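Local coordinates for cupin 2, conserved barrel domain protein (Shewanella frigidimarina, PDB 2PFW) that is of unknown function but belongs to the cupin superfamily of beta-barrel proteins and resembles the KdgF-like cupins, at residues Arg25-Met35 with Phe104-Glu113; Glu64-Val72 with Phe82-Ala92. All coordinates share one frame; numbering follows the deposited sequence.

Interaction 1 of 2, residues Arg25-Met35 with Phe104-Glu113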
loop_
_atom_site.group_PDB
_atom_site.type_symbol
_atom_site.label_atom_id
_atom_site.label_comp_id
_atom_site.label_asym_id
_atom_site.label_seq_id
_atom_site.Cartn_x
_atom_site.Cartn_y
_atom_site.Cartn_z
ATOM N N ARG A 25 -8.664 -12.007 1.565
ATOM C CA ARG A 25 -8.051 -10.814 2.147
ATOM C C ARG A 25 -6.934 -11.181 3.125
ATOM O O ARG A 25 -7.105 -12.097 3.930
ATOM C CB ARG A 25 -9.098 -9.958 2.866
ATOM C CG ARG A 25 -8.570 -8.650 3.426
ATOM C CD ARG A 25 -9.694 -7.713 3.851
ATOM N NE ARG A 25 -10.429 -8.263 4.979
ATOM C CZ ARG A 25 -11.716 -8.175 5.252
ATOM N NH1 ARG A 25 -12.555 -7.518 4.465
ATOM N NH2 ARG A 25 -12.195 -8.759 6.347
ATOM N N GLN A 26 -5.818 -10.464 3.044
ATOM C CA GLN A 26 -4.731 -10.635 4.000
ATOM C C GLN A 26 -4.296 -9.302 4.605
ATOM O O GLN A 26 -4.000 -8.348 3.889
ATOM C CB GLN A 26 -3.515 -11.296 3.352
ATOM C CG GLN A 26 -2.443 -11.726 4.349
ATOM C CD GLN A 26 -1.195 -12.200 3.628
ATOM O OE1 GLN A 26 -0.672 -11.465 2.793
ATOM N NE2 GLN A 26 -0.741 -13.403 3.946
HETATM N N MSE A 27 -4.253 -9.248 5.930
HETATM C CA MSE A 27 -3.727 -8.079 6.633
HETATM C C MSE A 27 -2.240 -7.887 6.400
HETATM O O MSE A 27 -1.537 -8.821 6.632
HETATM C CB MSE A 27 -4.015 -8.205 8.142
HETATM C CG MSE A 27 -3.674 -6.921 8.916
HETATM SE SE MSE A 27 -4.728 -5.365 8.327
HETATM C CE MSE A 27 -6.376 -6.230 8.542
ATOM N N LEU A 28 -1.826 -6.709 5.957
ATOM C CA LEU A 28 -0.408 -6.401 5.816
ATOM C C LEU A 28 0.121 -5.622 7.019
ATOM O O LEU A 28 1.287 -5.746 7.396
ATOM C CB LEU A 28 -0.157 -5.586 4.549
ATOM C CG LEU A 28 -0.621 -6.255 3.247
ATOM C CD1 LEU A 28 -0.329 -5.363 2.059
ATOM C CD2 LEU A 28 0.035 -7.616 3.095
ATOM N N GLY A 29 -0.736 -4.803 7.619
ATOM C CA GLY A 29 -0.371 -4.081 8.832
ATOM C C GLY A 29 -1.369 -2.974 9.119
ATOM O O GLY A 29 -1.916 -2.386 8.184
ATOM N N PHE A 30 -1.612 -2.688 10.394
ATOM C CA PHE A 30 -2.620 -1.693 10.753
ATOM C C PHE A 30 -2.381 -1.100 12.144
ATOM O O PHE A 30 -1.778 -1.763 12.990
ATOM C CB PHE A 30 -4.010 -2.317 10.689
ATOM C CG PHE A 30 -4.381 -3.236 11.831
ATOM C CD1 PHE A 30 -4.005 -4.568 11.801
ATOM C CD2 PHE A 30 -5.105 -2.781 12.923
ATOM C CE1 PHE A 30 -4.340 -5.425 12.832
ATOM C CE2 PHE A 30 -5.433 -3.624 13.965
ATOM C CZ PHE A 30 -5.045 -4.951 13.923
ATOM N N ASN A 31 -2.855 0.115 12.379
ATOM C CA ASN A 31 -3.321 0.633 13.665
ATOM C C ASN A 31 -4.590 1.460 13.462
ATOM O O ASN A 31 -5.142 1.533 12.367
ATOM C CB ASN A 31 -2.226 1.440 14.361
ATOM C CG ASN A 31 -1.817 2.673 13.597
ATOM O OD1 ASN A 31 -2.472 3.087 12.643
ATOM N ND2 ASN A 31 -0.713 3.293 14.005
ATOM N N HIS A 32 -5.059 2.098 14.521
ATOM C CA HIS A 32 -6.240 2.934 14.519
ATOM C C HIS A 32 -6.331 3.883 13.338
ATOM O O HIS A 32 -7.433 4.240 12.903
ATOM C CB HIS A 32 -6.281 3.769 15.815
ATOM C CG HIS A 32 -5.219 4.824 15.850
ATOM N ND1 HIS A 32 -3.922 4.539 16.223
ATOM C CD2 HIS A 32 -5.235 6.142 15.561
ATOM C CE1 HIS A 32 -3.188 5.636 16.163
ATOM N NE2 HIS A 32 -3.964 6.629 15.764
ATOM N N GLU A 33 -5.226 4.351 12.760
ATOM C CA GLU A 33 -5.374 5.415 11.766
ATOM C C GLU A 33 -4.829 5.029 10.401
ATOM O O GLU A 33 -4.898 5.815 9.456
ATOM C CB GLU A 33 -4.695 6.688 12.270
ATOM C CG GLU A 33 -3.209 6.792 12.002
ATOM C CD GLU A 33 -2.595 8.046 12.597
ATOM O OE1 GLU A 33 -3.347 8.895 13.123
ATOM O OE2 GLU A 33 -1.354 8.181 12.536
ATOM N N LEU A 34 -4.281 3.826 10.274
ATOM C CA LEU A 34 -3.703 3.408 8.995
ATOM C C LEU A 34 -3.818 1.901 8.840
ATOM O O LEU A 34 -3.657 1.168 9.816
ATOM C CB LEU A 34 -2.240 3.832 8.867
ATOM C CG LEU A 34 -1.544 3.466 7.555
ATOM C CD1 LEU A 34 -2.156 4.221 6.383
ATOM C CD2 LEU A 34 -0.050 3.751 7.626
HETATM N N MSE A 35 -4.112 1.421 7.633
HETATM C CA MSE A 35 -4.346 -0.016 7.458
HETATM C C MSE A 35 -4.171 -0.458 6.008
HETATM O O MSE A 35 -4.696 0.182 5.155
HETATM C CB MSE A 35 -5.733 -0.412 7.971
HETATM C CG MSE A 35 -6.221 -1.790 7.525
HETATM SE SE MSE A 35 -7.943 -2.357 8.253
HETATM C CE MSE A 35 -7.279 -3.288 9.725
ATOM N N PHE A 104 -6.215 2.201 3.698
ATOM C CA PHE A 104 -7.249 3.094 4.194
ATOM C C PHE A 104 -6.758 3.985 5.332
ATOM O O PHE A 104 -6.071 3.482 6.226
ATOM C CB PHE A 104 -8.438 2.275 4.713
ATOM C CG PHE A 104 -8.977 1.310 3.670
ATOM C CD1 PHE A 104 -9.860 1.762 2.703
ATOM C CD2 PHE A 104 -8.581 -0.016 3.677
ATOM C CE1 PHE A 104 -10.350 0.897 1.742
ATOM C CE2 PHE A 104 -9.077 -0.881 2.723
ATOM C CZ PHE A 104 -9.958 -0.424 1.758
ATOM N N SER A 105 -7.104 5.269 5.336
ATOM C CA SER A 105 -6.946 6.055 6.556
ATOM C C SER A 105 -8.315 6.378 7.188
ATOM O O SER A 105 -9.032 6.988 6.323
ATOM C CB SER A 105 -6.194 7.369 6.379
ATOM O OG SER A 105 -5.953 7.901 7.684
ATOM N N PRO A 106 -8.969 6.265 8.338
ATOM C CA PRO A 106 -8.995 5.538 9.627
ATOM C C PRO A 106 -8.747 4.068 9.283
ATOM O O PRO A 106 -8.834 3.727 8.097
ATOM C CB PRO A 106 -10.374 5.738 10.222
ATOM C CG PRO A 106 -11.158 6.400 9.142
ATOM C CD PRO A 106 -10.149 7.221 8.401
ATOM N N ALA A 107 -8.460 3.206 10.246
ATOM C CA ALA A 107 -8.583 1.774 9.996
ATOM C C ALA A 107 -10.039 1.434 9.670
ATOM O O ALA A 107 -10.940 2.175 10.061
ATOM C CB ALA A 107 -8.105 0.965 11.184
ATOM N N ARG A 108 -10.258 0.332 8.966
ATOM C CA ARG A 108 -11.587 -0.242 8.806
ATOM C C ARG A 108 -11.859 -1.215 9.946
ATOM O O ARG A 108 -11.319 -2.328 9.958
ATOM C CB ARG A 108 -11.723 -0.954 7.460
ATOM C CG ARG A 108 -11.570 -0.062 6.245
ATOM C CD ARG A 108 -12.905 0.558 5.866
ATOM N NE ARG A 108 -13.852 -0.450 5.389
ATOM C CZ ARG A 108 -13.964 -0.875 4.140
ATOM N NH1 ARG A 108 -13.197 -0.409 3.163
ATOM N NH2 ARG A 108 -14.865 -1.798 3.828
ATOM N N GLU A 109 -12.688 -0.840 10.923
ATOM C CA GLU A 109 -12.911 -1.753 12.042
ATOM C C GLU A 109 -13.500 -3.075 11.561
ATOM O O GLU A 109 -13.362 -4.098 12.231
ATOM C CB GLU A 109 -13.823 -1.155 13.126
ATOM C CG GLU A 109 -14.314 -2.242 14.076
ATOM C CD GLU A 109 -14.781 -1.804 15.438
ATOM O OE1 GLU A 109 -14.642 -0.609 15.768
ATOM O OE2 GLU A 109 -15.296 -2.659 16.197
ATOM N N ASP A 110 -14.165 -3.076 10.410
ATOM C CA ASP A 110 -14.838 -4.293 9.957
ATOM C C ASP A 110 -13.846 -5.421 9.680
ATOM O O ASP A 110 -14.237 -6.587 9.573
ATOM C CB ASP A 110 -15.684 -4.056 8.709
ATOM C CG ASP A 110 -15.431 -2.773 7.961
ATOM O OD1 ASP A 110 -15.225 -1.717 8.600
ATOM O OD2 ASP A 110 -15.442 -2.777 6.709
ATOM N N PHE A 111 -12.553 -5.121 9.559
ATOM C CA PHE A 111 -11.632 -6.127 9.038
ATOM C C PHE A 111 -10.875 -6.863 10.139
ATOM O O PHE A 111 -10.148 -7.815 9.827
ATOM C CB PHE A 111 -10.610 -5.491 8.097
ATOM C CG PHE A 111 -11.162 -4.930 6.803
ATOM C CD1 PHE A 111 -12.469 -5.167 6.414
ATOM C CD2 PHE A 111 -10.347 -4.160 5.988
ATOM C CE1 PHE A 111 -12.953 -4.645 5.233
ATOM C CE2 PHE A 111 -10.824 -3.634 4.803
ATOM C CZ PHE A 111 -12.131 -3.880 4.427
ATOM N N VAL A 112 -11.000 -6.459 11.402
ATOM C CA VAL A 112 -10.004 -6.882 12.392
ATOM C C VAL A 112 -10.581 -7.881 13.394
ATOM O O VAL A 112 -9.908 -8.186 14.382
ATOM C CB VAL A 112 -9.410 -5.675 13.136
ATOM C CG1 VAL A 112 -8.146 -6.071 13.884
ATOM C CG2 VAL A 112 -9.113 -4.542 12.164
ATOM N N GLU A 113 -11.775 -8.352 13.104
ATOM C CA GLU A 113 -12.497 -9.486 13.633
ATOM C C GLU A 113 -11.801 -10.194 14.791
ATOM O O GLU A 113 -12.327 -10.312 15.897
ATOM C CB GLU A 113 -12.741 -10.515 12.515
ATOM C CG GLU A 113 -12.630 -9.950 11.113
ATOM C CD GLU A 113 -13.826 -9.108 10.716
ATOM O OE1 GLU A 113 -14.581 -8.676 11.612
ATOM O OE2 GLU A 113 -14.007 -8.874 9.501
#
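Met35 and Phe104 form an antiparallel hydrogen-bonded pair that joins strand 34-41 to strand 98-105. Phe104 N reaches Met35 O at 2.9 Å; the return bond is weak. Past the strand end the chain takes a cis peptide before Pro106, and Ala107 N bonds His32 O at 3.0 Å in the hairpin turn. Asn31 OD1 accepts from Glu33 N, an Asx turn that braces the same hairpin.

The tail then folds over one face of the hairpin. The guanidinium of Arg25 lies flat on the Phe111 ring, with planes 27° apart and Arg25 CZ 3.8 Å from the ring centroid, a cation-pi stack. Arg25 CG lies opposite its backbone N (chi1 -176°), and a bend at chi3 lays the guanidinium over the ring. Arg108 CB covers the opposite face of Phe111. Selenomethionine Met35 puts SE obliquely beside the ring, 3.8 Å from Phe111 CD2. Met35 CE meets Val112 CG2 tightly, at 3.3 Å. The other branch, Val112 CG1, touches Phe30 CZ at the same separation.

Ser105 OG lies 2.9 Å from Glu33 O and pairs with Ser105 of the second subunit. Asn31 ND2 bonds Ser55 of that subunit, so the turn borders the dimer interface. The arrangement is a beta hairpin of the cupin barrel with the C-terminal tail packed across it.

Interaction 2 of 2, residues Glu64-Val72 with Phe82-Ala92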
loop_
_atom_site.group_PDB
_atom_site.type_symbol
_atom_site.label_atom_id
_atom_site.label_comp_id
_atom_site.label_asym_id
_atom_site.label_seq_id
_atom_site.Cartn_x
_atom_site.Cartn_y
_atom_site.Cartn_z
ATOM N N GLU A 64 -5.979 -7.369 -14.455
ATOM C CA GLU A 64 -6.582 -6.223 -15.129
ATOM C C GLU A 64 -7.809 -5.776 -14.329
ATOM O O GLU A 64 -8.708 -6.574 -14.071
ATOM C CB GLU A 64 -6.952 -6.539 -16.570
ATOM C CG GLU A 64 -5.816 -6.922 -17.497
ATOM C CD GLU A 64 -4.769 -5.847 -17.681
ATOM O OE1 GLU A 64 -5.113 -4.728 -18.117
ATOM O OE2 GLU A 64 -3.588 -6.132 -17.381
ATOM N N PHE A 65 -7.810 -4.512 -13.922
ATOM C CA PHE A 65 -8.873 -4.003 -13.059
ATOM C C PHE A 65 -9.664 -2.919 -13.795
ATOM O O PHE A 65 -9.087 -1.918 -14.215
ATOM C CB PHE A 65 -8.315 -3.462 -11.742
ATOM C CG PHE A 65 -8.018 -4.589 -10.762
ATOM C CD1 PHE A 65 -6.809 -5.264 -10.819
ATOM C CD2 PHE A 65 -8.947 -4.957 -9.807
ATOM C CE1 PHE A 65 -6.551 -6.292 -9.933
ATOM C CE2 PHE A 65 -8.694 -5.981 -8.917
ATOM C CZ PHE A 65 -7.485 -6.650 -8.981
ATOM N N HIS A 66 -10.961 -3.157 -13.941
ATOM C CA HIS A 66 -11.909 -2.145 -14.384
ATOM C C HIS A 66 -12.347 -1.343 -13.156
ATOM O O HIS A 66 -13.114 -1.863 -12.347
ATOM C CB HIS A 66 -13.128 -2.758 -15.068
ATOM C CG HIS A 66 -12.865 -3.355 -16.413
ATOM N ND1 HIS A 66 -12.038 -4.441 -16.584
ATOM C CD2 HIS A 66 -13.316 -3.040 -17.653
ATOM C CE1 HIS A 66 -11.984 -4.767 -17.864
ATOM N NE2 HIS A 66 -12.753 -3.927 -18.535
ATOM N N VAL A 67 -11.861 -0.118 -13.012
ATOM C CA VAL A 67 -12.167 0.609 -11.777
ATOM C C VAL A 67 -13.032 1.837 -12.055
ATOM O O VAL A 67 -12.744 2.644 -12.939
ATOM C CB VAL A 67 -10.893 1.030 -11.023
ATOM C CG1 VAL A 67 -11.269 1.818 -9.775
ATOM C CG2 VAL A 67 -10.071 -0.197 -10.657
ATOM N N ASN A 68 -14.110 1.964 -11.279
ATOM C CA ASN A 68 -14.931 3.171 -11.324
ATOM C C ASN A 68 -14.671 4.035 -10.088
ATOM O O ASN A 68 -14.904 3.549 -8.980
ATOM C CB ASN A 68 -16.419 2.826 -11.415
ATOM C CG ASN A 68 -17.246 4.054 -11.765
ATOM O OD1 ASN A 68 -16.868 5.188 -11.462
ATOM N ND2 ASN A 68 -18.385 3.835 -12.418
ATOM N N VAL A 69 -14.206 5.255 -10.297
ATOM C CA VAL A 69 -14.179 6.272 -9.252
ATOM C C VAL A 69 -14.967 7.511 -9.685
ATOM O O VAL A 69 -14.591 8.189 -10.635
ATOM C CB VAL A 69 -12.754 6.697 -8.866
ATOM C CG1 VAL A 69 -12.808 7.761 -7.778
ATOM C CG2 VAL A 69 -11.943 5.504 -8.390
ATOM N N ASP A 70 -16.051 7.789 -8.964
ATOM C CA ASP A 70 -16.798 9.028 -9.164
ATOM C C ASP A 70 -17.302 9.123 -10.601
ATOM O O ASP A 70 -17.390 10.223 -11.149
ATOM C CB ASP A 70 -15.921 10.233 -8.828
ATOM C CG ASP A 70 -16.749 11.478 -8.569
ATOM O OD1 ASP A 70 -17.837 11.303 -7.981
ATOM O OD2 ASP A 70 -16.322 12.585 -8.952
ATOM N N GLY A 71 -17.614 7.975 -11.190
ATOM C CA GLY A 71 -18.157 7.887 -12.532
ATOM C C GLY A 71 -17.084 7.860 -13.600
ATOM O O GLY A 71 -17.345 7.507 -14.751
ATOM N N VAL A 72 -15.851 8.222 -13.252
ATOM C CA VAL A 72 -14.733 8.045 -14.186
ATOM C C VAL A 72 -14.320 6.580 -14.230
ATOM O O VAL A 72 -14.260 5.914 -13.196
ATOM C CB VAL A 72 -13.549 8.937 -13.792
ATOM C CG1 VAL A 72 -12.442 8.874 -14.830
ATOM C CG2 VAL A 72 -14.013 10.378 -13.606
ATOM N N PHE A 82 -5.218 3.754 -7.838
ATOM C CA PHE A 82 -6.277 4.762 -7.763
ATOM C C PHE A 82 -6.445 5.265 -6.323
ATOM O O PHE A 82 -6.032 4.601 -5.379
ATOM C CB PHE A 82 -7.611 4.238 -8.269
ATOM C CG PHE A 82 -8.122 2.954 -7.665
ATOM C CD1 PHE A 82 -7.674 1.727 -8.140
ATOM C CD2 PHE A 82 -9.049 2.960 -6.640
ATOM C CE1 PHE A 82 -8.149 0.553 -7.596
ATOM C CE2 PHE A 82 -9.522 1.787 -6.091
ATOM C CZ PHE A 82 -9.073 0.571 -6.567
ATOM N N PHE A 83 -7.067 6.426 -6.228
ATOM C CA PHE A 83 -7.365 7.128 -4.991
ATOM C C PHE A 83 -8.853 7.456 -4.914
ATOM O O PHE A 83 -9.389 8.052 -5.844
ATOM C CB PHE A 83 -6.517 8.393 -4.925
ATOM C CG PHE A 83 -6.992 9.447 -3.940
ATOM C CD1 PHE A 83 -7.196 9.136 -2.608
ATOM C CD2 PHE A 83 -7.217 10.739 -4.380
ATOM C CE1 PHE A 83 -7.625 10.109 -1.722
ATOM C CE2 PHE A 83 -7.653 11.716 -3.502
ATOM C CZ PHE A 83 -7.856 11.394 -2.176
ATOM N N VAL A 84 -9.476 7.058 -3.819
ATOM C CA VAL A 84 -10.869 7.335 -3.515
ATOM C C VAL A 84 -11.023 8.293 -2.343
ATOM O O VAL A 84 -10.782 7.926 -1.190
ATOM C CB VAL A 84 -11.605 6.019 -3.195
ATOM C CG1 VAL A 84 -13.100 6.236 -3.093
ATOM C CG2 VAL A 84 -11.270 4.989 -4.267
ATOM N N PRO A 85 -11.431 9.525 -2.611
ATOM C CA PRO A 85 -11.660 10.469 -1.500
ATOM C C PRO A 85 -12.752 9.944 -0.582
ATOM O O PRO A 85 -13.540 9.065 -0.947
ATOM C CB PRO A 85 -12.064 11.760 -2.211
ATOM C CG PRO A 85 -11.550 11.602 -3.608
ATOM C CD PRO A 85 -11.711 10.136 -3.918
ATOM N N PRO A 86 -12.817 10.446 0.648
ATOM C CA PRO A 86 -13.894 10.024 1.552
ATOM C C PRO A 86 -15.273 10.237 0.910
ATOM O O PRO A 86 -15.503 11.310 0.357
ATOM C CB PRO A 86 -13.707 10.936 2.765
ATOM C CG PRO A 86 -12.246 11.266 2.740
ATOM C CD PRO A 86 -11.902 11.406 1.276
ATOM N N HIS A 87 -16.086 9.211 1.007
ATOM C CA HIS A 87 -17.488 9.131 0.661
ATOM C C HIS A 87 -17.707 9.121 -0.845
ATOM O O HIS A 87 -18.855 9.191 -1.295
ATOM C CB HIS A 87 -18.264 10.298 1.289
ATOM C CG HIS A 87 -18.228 10.302 2.787
ATOM N ND1 HIS A 87 -17.628 11.320 3.503
ATOM C CD2 HIS A 87 -18.700 9.434 3.705
ATOM C CE1 HIS A 87 -17.740 11.066 4.793
ATOM N NE2 HIS A 87 -18.388 9.927 4.949
ATOM N N VAL A 88 -16.636 9.036 -1.629
ATOM C CA VAL A 88 -16.782 9.052 -3.085
ATOM C C VAL A 88 -17.225 7.686 -3.601
ATOM O O VAL A 88 -16.723 6.641 -3.187
ATOM C CB VAL A 88 -15.488 9.472 -3.792
ATOM C CG1 VAL A 88 -15.606 9.301 -5.304
ATOM C CG2 VAL A 88 -15.125 10.914 -3.460
ATOM N N ASP A 89 -18.198 7.672 -4.511
ATOM C CA ASP A 89 -18.673 6.422 -5.088
ATOM C C ASP A 89 -17.558 5.746 -5.884
ATOM O O ASP A 89 -16.830 6.432 -6.601
ATOM C CB ASP A 89 -19.872 6.661 -6.002
ATOM C CG ASP A 89 -21.188 6.777 -5.265
ATOM O OD1 ASP A 89 -21.269 6.319 -4.108
ATOM O OD2 ASP A 89 -22.140 7.333 -5.858
ATOM N N HIS A 90 -17.432 4.431 -5.763
ATOM C CA HIS A 90 -16.389 3.728 -6.506
ATOM C C HIS A 90 -16.753 2.262 -6.717
ATOM O O HIS A 90 -17.529 1.687 -5.961
ATOM C CB HIS A 90 -15.038 3.826 -5.791
ATOM C CG HIS A 90 -14.987 3.184 -4.441
ATOM N ND1 HIS A 90 -15.414 3.844 -3.309
ATOM C CD2 HIS A 90 -14.564 1.975 -4.008
ATOM C CE1 HIS A 90 -15.265 3.071 -2.249
ATOM N NE2 HIS A 90 -14.748 1.922 -2.644
ATOM N N GLY A 91 -16.169 1.646 -7.751
ATOM C CA GLY A 91 -16.289 0.203 -7.932
ATOM C C GLY A 91 -15.049 -0.405 -8.577
ATOM O O GLY A 91 -14.309 0.326 -9.231
ATOM N N ALA A 92 -14.863 -1.706 -8.390
ATOM C CA ALA A 92 -13.758 -2.423 -9.021
ATOM C C ALA A 92 -14.152 -3.846 -9.403
ATOM O O ALA A 92 -14.703 -4.593 -8.605
ATOM C CB ALA A 92 -12.556 -2.417 -8.088
HETATM O O HOH W 1 -19.286 9.920 -5.499
#
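Two side-chain torsions bring Val67 and Phe82 together. Phe82 has CG between its backbone N and carbonyl carbon (chi1 53°), which lays the ring against Val67 of strand 65-69. Val67 holds CG1 anti to N and sets it over the centre of that ring, 3.8 Å from the centroid and 3° off its normal. This is a CH-pi contact inside a cupin beta barrel. It bridges the two sheets, because Phe82 lies on strand 81-84 while strand 65-69 pairs with strand 90-94.

That pairing is antiparallel. Asn68 and Gly91 form the hydrogen-bonded pair, with Asn68 N to Gly91 O at 2.6 Å. Val67 with Ala92 and Val69 with His90 are the non-hydrogen-bonded pairs. Their side chains share the face that looks to Phe82.

Val69 CG2 lies 4.2 Å from Phe82 CD2, and Val69 CG1 packs on Val88 CG1. Replacing Phe82 by an alanine removes the ring, which is likely to leave Val67 CG1 without its partner and open a gap between the sheets. Phe82 also pairs its strand with one of the second subunit. His90 meets the ring of His52 and bonds Val88 O through ND1, in the plane of its own ring.

Past the end of strand 65-69, Asp70 N donates to Asp89 O at 2.8 Å. One water joins the same two residues, accepting from Asp89 N at 2.7 Å and donating to Asp70 OD1 at 3.2 Å.

How the interactions relate
Interactions 1 and 2 sit at different parts of one barrel, their centres about 19 Å apart and their nearest atoms about 6 Å. Both reach the same large sheet: interaction 1 through strands 23-31, 34-41 and 98-105, interaction 2 through strand 81-84, its outermost strand within this chain, where the second subunit continues it. Strand 90-94 leads on to strand 98-105 and so links them along the chain. Each mixes buried and exposed residues. Interaction 1 adds a tail to a hairpin and relies on a charged group stacked on a ring, selenium contacts and turn bonds. Interaction 2 combines regular strand pairing with valine packing between sheets, and a water at its exposed end. Both touch the second subunit.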